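Local atomic coordinates of exonuclease (PDB entry 3SYY), a protein that digests double-stranded DNA with strict 5'-to-3' polarity, acting as an alkaline exonuclease that binds magnesium. Residues A[112-117]-A[135-140]; A[97-102]-A[142-147]. All coordinates share one frame; numbering follows the deposited sequence.

Contact 1 (A[112-117]-A[135-140]); sequences EIKCPN and IKQMQT. With MG (magnesium ion), chain B.
Strand 112-114 runs against helix 135-140 at 153°, nearly antiparallel, and the backbones come nearest where the CA atoms of Glu112 and Met138 lie 7.2 Å apart. At this point Glu112 CB rests on Met138 CG at 3.9 Å, a small apolar patch that Cys150 and Phe152 of strand 149-155 also adjoin. Beyond it the contact turns polar. Gln137 is fully extended, with CG anti to the backbone N (chi1 177°), and this stretches its amide across to the strand. There Lys114 NZ, arriving from the opposite direction, donates a hydrogen bond to Gln137 OE1 (2.8 Å), meeting one of its lone pairs within the plane of the carbonyl. The strand carries the Glu-X-Lys half of the PD-(D/E)XK nuclease motif, here Glu112, Ile113 and Lys114. Within it, Lys114 NZ forms a salt bridge with Glu112 OE2 at 2.7 Å, coming from above the carboxylate plane. The same Glu112 OE2 binds magnesium at 2.3 Å, and the main-chain Ile113 O joins it on the metal at 2.4 Å. Lys114 therefore lies in the metal's second shell, and Gln137 OE1 grips its ammonium group from the helix side. Tyr134 adds a cation-pi contact to Lys114.

Contact 2 (A[97-102]-A[142-147]); sequences FGASPD and MACTGR. With MG (magnesium ion), chain B.
The Phe97 ring has Cys144 SG over one face, 4.8 Å from the ring centroid and only 4° off the ring normal, a long sulfur-aromatic contact. At the CZ end of the ring Thr140 of helix 132-145 comes in, shifted to the same side as the sulfur. The His91 ring also meets Phe97, with the two planes about 15° apart, and Val184 and Leu188 of helix 174-205 touch it too. A second flat group, the peptide joining Gly98 to Ala99, offers a face to the same sulfur, since Cys144 SG stands nearly perpendicularly above Gly98 C at 3.8 Å. The first torsion of Cys144 (chi1 -66°) sets SG beside its own backbone N and anti to the carbonyl carbon, and from there one atom serves ring, peptide and methyl group alike. The methyl group is that of Ala99, whose CB lies 3.8 Å from Cys144 SG. Strand 97-99 is the middle strand of a small three-stranded sheet, flanked by 16-17 and 89-90, and helix 132-145 brings its last turn against it. Just past the strand come Pro101 and Asp102, which fit the Pro-Asp half of the PD-(D/E)XK motif. Pro101 CG meets Thr145 CG2 loosely at 4.4 Å, and Leu110 of strand 109-114 touches both residues. The carboxylate of Asp102 faces the metal centre: Asp102 OD2 binds magnesium at 2.4 Å, while Asp102 OD1 accepts a hydrogen bond from a water that is itself a magnesium ligand. At the helix end Gly146 adopts positive phi, and Thr145 OG1 accepts from Arg147 N at 3.3 Å in an ST turn. The same hydroxyl also hydrogen-bonds to Gln141 O, one turn back, while the Thr145 methyl group faces Pro101.

Overall arrangement
Contacts 1 and 2 use successive parts of helix 132-145, and their centres lie about 12 Å apart. Along the sequence, the segments of contact 1 both fall between those of contact 2. They converge on one magnesium ion: contact 1 supplies Glu112 and Ile113, contact 2 supplies Asp102, and two waters are common to both. Asp102 OD2 and Glu112 OE2 are 3.3 Å apart, like charges that the shared cation would offset. Asp102 OD2 is also 2.8 Å from Ile113 N, a probable hydrogen bond. Away from the metal, Thr140 CG2 packs against Phe97 CZ at 3.4 Å. Ser100 and Glu112 also bind a second magnesium ion.

Contact 1 (A[112-117]-A[135-140])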
# COMPACT_ATOMS: atom_id res chain seq x y z
N GLU A 112 -6.85 -27.57 8.93
CA GLU A 112 -6.37 -26.34 8.23
C GLU A 112 -6.20 -25.34 9.38
O GLU A 112 -7.14 -25.13 10.16
CB GLU A 112 -7.44 -25.81 7.26
CG GLU A 112 -7.09 -24.34 6.72
CD GLU A 112 -5.74 -24.32 5.98
OE1 GLU A 112 -5.34 -25.38 5.43
OE2 GLU A 112 -5.03 -23.24 5.96
N ILE A 113 -5.00 -24.78 9.50
CA ILE A 113 -4.63 -23.87 10.58
C ILE A 113 -4.52 -22.41 10.09
O ILE A 113 -3.85 -22.13 9.08
CB ILE A 113 -3.27 -24.30 11.12
CG1 ILE A 113 -3.36 -25.70 11.79
CG2 ILE A 113 -2.70 -23.24 12.15
CD1 ILE A 113 -1.99 -26.28 12.12
N LYS A 114 -5.14 -21.49 10.83
CA LYS A 114 -4.85 -20.06 10.63
C LYS A 114 -4.20 -19.49 11.89
O LYS A 114 -4.63 -19.81 13.05
CB LYS A 114 -6.14 -19.29 10.31
CG LYS A 114 -7.00 -19.86 9.18
CD LYS A 114 -6.22 -20.07 7.89
CE LYS A 114 -7.15 -20.55 6.73
NZ LYS A 114 -6.27 -20.88 5.50
N CYS A 115 -3.18 -18.63 11.70
CA CYS A 115 -2.60 -17.86 12.79
C CYS A 115 -2.58 -16.38 12.40
O CYS A 115 -1.53 -15.87 12.01
CB CYS A 115 -1.17 -18.31 13.05
SG CYS A 115 -1.06 -20.09 13.70
N PRO A 116 -3.73 -15.72 12.52
CA PRO A 116 -3.92 -14.46 11.95
C PRO A 116 -3.69 -13.34 12.94
O PRO A 116 -3.18 -13.57 14.06
CB PRO A 116 -5.39 -14.53 11.56
CG PRO A 116 -6.01 -15.17 12.86
CD PRO A 116 -4.97 -16.26 13.12
N ASN A 117 -4.10 -12.12 12.54
CA ASN A 117 -4.06 -10.98 13.46
C ASN A 117 -5.03 -11.25 14.60
O ASN A 117 -6.00 -11.97 14.44
CB ASN A 117 -4.52 -9.70 12.74
CG ASN A 117 -3.42 -9.10 11.88
OD1 ASN A 117 -2.22 -9.44 12.01
ND2 ASN A 117 -3.81 -8.20 10.97
N ILE A 135 -13.99 -21.92 3.79
CA ILE A 135 -14.89 -23.06 3.49
C ILE A 135 -14.52 -23.63 2.08
O ILE A 135 -14.39 -24.84 1.89
CB ILE A 135 -16.40 -22.63 3.60
CG1 ILE A 135 -16.77 -22.15 5.03
CG2 ILE A 135 -17.38 -23.75 3.14
CD1 ILE A 135 -16.55 -23.21 6.14
N LYS A 136 -14.34 -22.75 1.10
CA LYS A 136 -13.96 -23.22 -0.24
C LYS A 136 -12.62 -23.92 -0.24
O LYS A 136 -12.49 -24.97 -0.84
CB LYS A 136 -13.98 -22.08 -1.26
CG LYS A 136 -15.43 -21.58 -1.51
CD LYS A 136 -15.47 -20.42 -2.45
CE LYS A 136 -16.94 -20.10 -2.79
NZ LYS A 136 -17.52 -19.31 -1.65
N GLN A 137 -11.66 -23.38 0.49
CA GLN A 137 -10.35 -23.99 0.61
C GLN A 137 -10.46 -25.42 1.19
O GLN A 137 -9.89 -26.37 0.69
CB GLN A 137 -9.49 -23.14 1.53
CG GLN A 137 -8.13 -23.74 1.75
CD GLN A 137 -7.30 -22.95 2.73
OE1 GLN A 137 -7.80 -22.10 3.47
NE2 GLN A 137 -6.00 -23.18 2.70
N MET A 138 -11.22 -25.53 2.28
CA MET A 138 -11.31 -26.81 2.96
C MET A 138 -12.14 -27.83 2.18
O MET A 138 -11.81 -29.01 2.20
CB MET A 138 -11.88 -26.61 4.36
CG MET A 138 -10.78 -26.01 5.33
SD MET A 138 -11.48 -25.72 6.98
CE MET A 138 -12.70 -24.50 6.78
N GLN A 139 -13.19 -27.39 1.51
CA GLN A 139 -13.97 -28.34 0.67
C GLN A 139 -13.08 -28.85 -0.44
O GLN A 139 -13.13 -30.03 -0.79
CB GLN A 139 -15.25 -27.72 0.13
CG GLN A 139 -16.31 -27.43 1.24
CD GLN A 139 -16.83 -28.74 1.93
OE1 GLN A 139 -16.57 -29.86 1.45
NE2 GLN A 139 -17.51 -28.58 3.07
N THR A 140 -12.22 -27.96 -0.99
CA THR A 140 -11.27 -28.37 -2.02
C THR A 140 -10.23 -29.31 -1.51
O THR A 140 -9.82 -30.25 -2.22
CB THR A 140 -10.51 -27.13 -2.60
OG1 THR A 140 -11.46 -26.22 -3.16
CG2 THR A 140 -9.48 -27.56 -3.65
MG MG B . -2.97 -22.79 6.91
O HOH W 1 -3.06 -20.63 5.98
O HOH W 2 -0.81 -23.21 6.35

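Contact 2 (A[97-102]-A[142-147])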
# COMPACT_ATOMS: atom_id res chain seq x y z
N PHE A 97 -4.46 -29.15 -10.59
CA PHE A 97 -5.30 -28.73 -9.45
C PHE A 97 -4.91 -29.56 -8.24
O PHE A 97 -4.80 -30.80 -8.33
CB PHE A 97 -6.76 -28.96 -9.82
CG PHE A 97 -7.83 -28.50 -8.80
CD1 PHE A 97 -9.06 -29.18 -8.78
CD2 PHE A 97 -7.66 -27.40 -7.95
CE1 PHE A 97 -10.12 -28.80 -7.91
CE2 PHE A 97 -8.71 -27.00 -7.08
CZ PHE A 97 -9.94 -27.67 -7.05
N GLY A 98 -4.70 -28.88 -7.12
CA GLY A 98 -4.22 -29.56 -5.94
C GLY A 98 -4.48 -28.82 -4.66
O GLY A 98 -5.00 -27.68 -4.66
N ALA A 99 -4.14 -29.46 -3.55
CA ALA A 99 -4.47 -28.88 -2.23
C ALA A 99 -3.39 -29.25 -1.24
O ALA A 99 -2.81 -30.33 -1.32
CB ALA A 99 -5.84 -29.39 -1.72
N SER A 100 -3.14 -28.34 -0.29
CA SER A 100 -2.10 -28.56 0.65
C SER A 100 -2.67 -28.41 2.08
O SER A 100 -2.50 -27.35 2.71
CB SER A 100 -0.99 -27.55 0.40
OG SER A 100 0.14 -27.91 1.16
N PRO A 101 -3.35 -29.46 2.60
CA PRO A 101 -3.87 -29.28 3.96
C PRO A 101 -2.70 -29.18 4.96
O PRO A 101 -1.59 -29.60 4.64
CB PRO A 101 -4.77 -30.51 4.20
CG PRO A 101 -4.38 -31.52 3.15
CD PRO A 101 -3.70 -30.78 2.01
N ASP A 102 -2.94 -28.57 6.12
CA ASP A 102 -1.92 -28.48 7.15
C ASP A 102 -1.73 -29.81 7.94
O ASP A 102 -0.80 -29.92 8.72
CB ASP A 102 -2.27 -27.33 8.11
CG ASP A 102 -2.13 -25.96 7.43
OD1 ASP A 102 -1.27 -25.85 6.54
OD2 ASP A 102 -2.89 -25.04 7.72
N MET A 142 -10.71 -31.45 0.84
CA MET A 142 -11.52 -32.70 0.91
C MET A 142 -11.71 -33.35 -0.48
O MET A 142 -11.52 -34.56 -0.65
CB MET A 142 -12.84 -32.43 1.62
CG MET A 142 -12.60 -32.33 3.13
SD MET A 142 -14.07 -32.15 4.13
CE MET A 142 -14.36 -30.39 4.21
N ALA A 143 -12.01 -32.50 -1.48
CA ALA A 143 -12.06 -32.92 -2.90
C ALA A 143 -10.80 -33.61 -3.34
O ALA A 143 -10.86 -34.71 -3.94
CB ALA A 143 -12.35 -31.76 -3.79
N CYS A 144 -9.65 -32.99 -3.06
CA CYS A 144 -8.39 -33.57 -3.48
C CYS A 144 -7.95 -34.84 -2.76
O CYS A 144 -7.28 -35.70 -3.36
CB CYS A 144 -7.26 -32.56 -3.42
SG CYS A 144 -7.47 -31.20 -4.62
N THR A 145 -8.31 -34.96 -1.49
CA THR A 145 -7.79 -36.06 -0.69
C THR A 145 -8.78 -37.17 -0.51
O THR A 145 -8.40 -38.22 -0.01
CB THR A 145 -7.44 -35.62 0.76
OG1 THR A 145 -8.57 -34.92 1.31
CG2 THR A 145 -6.15 -34.77 0.80
N GLY A 146 -10.05 -36.92 -0.81
CA GLY A 146 -11.10 -37.91 -0.51
C GLY A 146 -11.52 -37.93 0.96
O GLY A 146 -12.28 -38.82 1.39
N ARG A 147 -11.06 -36.96 1.76
CA ARG A 147 -11.41 -36.97 3.19
C ARG A 147 -12.80 -36.47 3.47
O ARG A 147 -13.47 -35.87 2.61
CB ARG A 147 -10.38 -36.23 4.03
CG ARG A 147 -9.02 -36.83 3.86
CD ARG A 147 -8.68 -37.70 5.04
NE ARG A 147 -7.45 -38.44 4.81
CZ ARG A 147 -6.64 -38.85 5.78
NH1 ARG A 147 -6.91 -38.53 7.04
NH2 ARG A 147 -5.56 -39.55 5.49
MG MG B . -2.97 -22.79 6.91
O HOH W 2 -0.81 -23.21 6.35
O HOH W 1 -3.06 -20.63 5.98